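Local coordinates for KaiC-like domain-containing protein (Pyrococcus horikoshii, PDB 2EKD) that is of unknown function but belongs to a Pyrococcus family in the P-loop NTPase clan and probably contains a KaiC-like domain, at residues E6-F9 and K10-V14. Residues are numbered along the deposited sequence; the frame is centred on the assembly and turned at random.
Sequences EKFF and KLFRV
Phe8 swings CG anti to its own N (chi1 176°) while Phe12 keeps CG beside its N (chi1 -44°), and with these two different torsions the two rings meet where helix 5-9 gives way to the turn. They form a T-shaped pair, planes at 74° and centroids 5.5 Å apart, in which the edge of Phe12 comes down on the face of Phe8, CE2 of Phe12 lying 3.9 Å from CZ of Phe8 toward the rim. Leu11 crosses Phe8 almost perpendicularly, its CD1 4.1 Å from CD1 of Phe8, and lays CB over the centre of the Phe12 ring. The backbone turns here through a type I beta turn, Phe9 to Phe12, closed by Phe12 N to Phe9 O at 3.0 Å; Leu11 N bonds to Phe8 O, and both bonds are nearly straight. On the solvent side Lys10 runs alongside Glu6: NZ makes a long, weak hydrogen bond to Glu6 O, and CG packs on the same oxygen. Shortening Phe12 to an alanine is likely to strip the aromatic edge from the Phe8 face and end the ring pairing with Phe152. Two good backbone bonds thus close the turn, while Phe8 and Phe12 are buried and both touch Leu179 of strand 177-182; the Lys10–Glu6 charges probably add at most a loose attraction.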
loop_
_atom_site.group_PDB
_atom_site.type_symbol
_atom_site.label_atom_id
_atom_site.label_comp_id
_atom_site.label_asym_id
_atom_site.label_seq_id
_atom_site.Cartn_x
_atom_site.Cartn_y
_atom_site.Cartn_z
ATOM N N GLU F 6 -2.709 -44.162 -5.268
ATOM C CA GLU F 6 -1.471 -44.865 -5.582
ATOM C C GLU F 6 -0.674 -44.166 -6.687
ATOM O O GLU F 6 0.516 -43.909 -6.525
ATOM C CB GLU F 6 -1.777 -46.309 -5.988
ATOM C CG GLU F 6 -0.542 -47.169 -6.208
ATOM C CD GLU F 6 -0.886 -48.614 -6.532
ATOM O OE1 GLU F 6 -1.590 -48.848 -7.539
ATOM O OE2 GLU F 6 -0.455 -49.517 -5.779
ATOM N N LYS F 7 -1.329 -43.855 -7.801
ATOM C CA LYS F 7 -0.659 -43.185 -8.915
ATOM C C LYS F 7 -0.281 -41.747 -8.553
ATOM O O LYS F 7 0.813 -41.281 -8.876
ATOM C CB LYS F 7 -1.559 -43.178 -10.157
ATOM C CG LYS F 7 -1.849 -44.556 -10.755
ATOM C CD LYS F 7 -2.651 -45.431 -9.803
ATOM C CE LYS F 7 -3.041 -46.767 -10.434
ATOM N NZ LYS F 7 -3.973 -46.608 -11.593
ATOM N N PHE F 8 -1.195 -41.049 -7.886
ATOM C CA PHE F 8 -0.966 -39.671 -7.469
ATOM C C PHE F 8 0.299 -39.548 -6.611
ATOM O O PHE F 8 1.153 -38.695 -6.869
ATOM C CB PHE F 8 -2.181 -39.161 -6.681
ATOM C CG PHE F 8 -2.010 -37.775 -6.123
ATOM C CD1 PHE F 8 -2.023 -36.664 -6.961
ATOM C CD2 PHE F 8 -1.832 -37.581 -4.756
ATOM C CE1 PHE F 8 -1.860 -35.373 -6.448
ATOM C CE2 PHE F 8 -1.669 -36.296 -4.229
ATOM C CZ PHE F 8 -1.682 -35.190 -5.077
ATOM N N PHE F 9 0.420 -40.399 -5.595
ATOM C CA PHE F 9 1.585 -40.347 -4.717
ATOM C C PHE F 9 2.889 -40.631 -5.459
ATOM O O PHE F 9 3.961 -40.232 -5.008
ATOM C CB PHE F 9 1.439 -41.337 -3.553
ATOM C CG PHE F 9 0.209 -41.115 -2.717
ATOM C CD1 PHE F 9 -0.167 -39.831 -2.330
ATOM C CD2 PHE F 9 -0.576 -42.190 -2.316
ATOM C CE1 PHE F 9 -1.306 -39.622 -1.560
ATOM C CE2 PHE F 9 -1.720 -41.988 -1.542
ATOM C CZ PHE F 9 -2.085 -40.702 -1.167
ATOM N N LYS F 10 2.788 -41.318 -6.594
ATOM C CA LYS F 10 3.950 -41.654 -7.411
ATOM C C LYS F 10 4.579 -40.415 -8.071
ATOM O O LYS F 10 5.673 -40.461 -8.625
ATOM C CB LYS F 10 3.513 -42.669 -8.474
ATOM C CG LYS F 10 3.151 -44.028 -7.868
ATOM C CD LYS F 10 4.346 -44.713 -7.200
ATOM C CE LYS F 10 4.085 -46.200 -6.923
ATOM N NZ LYS F 10 2.977 -46.333 -5.979
ATOM N N LEU F 11 3.833 -39.287 -8.042
ATOM C CA LEU F 11 4.407 -38.032 -8.536
ATOM C C LEU F 11 5.487 -37.512 -7.586
ATOM O O LEU F 11 6.303 -36.663 -7.915
ATOM C CB LEU F 11 3.299 -36.984 -8.628
ATOM C CG LEU F 11 2.195 -37.354 -9.614
ATOM C CD1 LEU F 11 1.076 -36.310 -9.630
ATOM C CD2 LEU F 11 2.701 -37.470 -11.049
ATOM N N PHE F 12 5.424 -38.017 -6.336
ATOM C CA PHE F 12 6.372 -37.577 -5.323
ATOM C C PHE F 12 7.241 -38.735 -4.816
ATOM O O PHE F 12 6.902 -39.904 -4.946
ATOM C CB PHE F 12 5.575 -36.974 -4.164
ATOM C CG PHE F 12 4.483 -36.084 -4.689
ATOM C CD1 PHE F 12 4.798 -34.815 -5.161
ATOM C CD2 PHE F 12 3.170 -36.525 -4.692
ATOM C CE1 PHE F 12 3.792 -33.990 -5.645
ATOM C CE2 PHE F 12 2.167 -35.693 -5.182
ATOM C CZ PHE F 12 2.474 -34.425 -5.663
ATOM N N ARG F 13 8.383 -38.403 -4.230
ATOM C CA ARG F 13 9.258 -39.429 -3.678
ATOM C C ARG F 13 9.447 -39.201 -2.182
ATOM O O ARG F 13 9.306 -38.075 -1.691
ATOM C CB ARG F 13 10.608 -39.428 -4.396
ATOM C CG ARG F 13 11.409 -38.165 -4.255
ATOM C CD ARG F 13 12.623 -38.232 -5.165
ATOM N NE ARG F 13 13.402 -39.446 -4.941
ATOM C CZ ARG F 13 14.449 -39.809 -5.676
ATOM N NH1 ARG F 13 14.846 -39.047 -6.686
ATOM N NH2 ARG F 13 15.097 -40.935 -5.402
ATOM N N VAL F 14 9.746 -40.277 -1.460
ATOM C CA VAL F 14 9.933 -40.193 -0.023
ATOM C C VAL F 14 10.906 -39.099 0.364
ATOM O O VAL F 14 11.915 -38.880 -0.310
ATOM C CB VAL F 14 10.429 -41.532 0.568
ATOM C CG1 VAL F 14 9.368 -42.590 0.392
ATOM C CG2 VAL F 14 11.721 -41.958 -0.105
#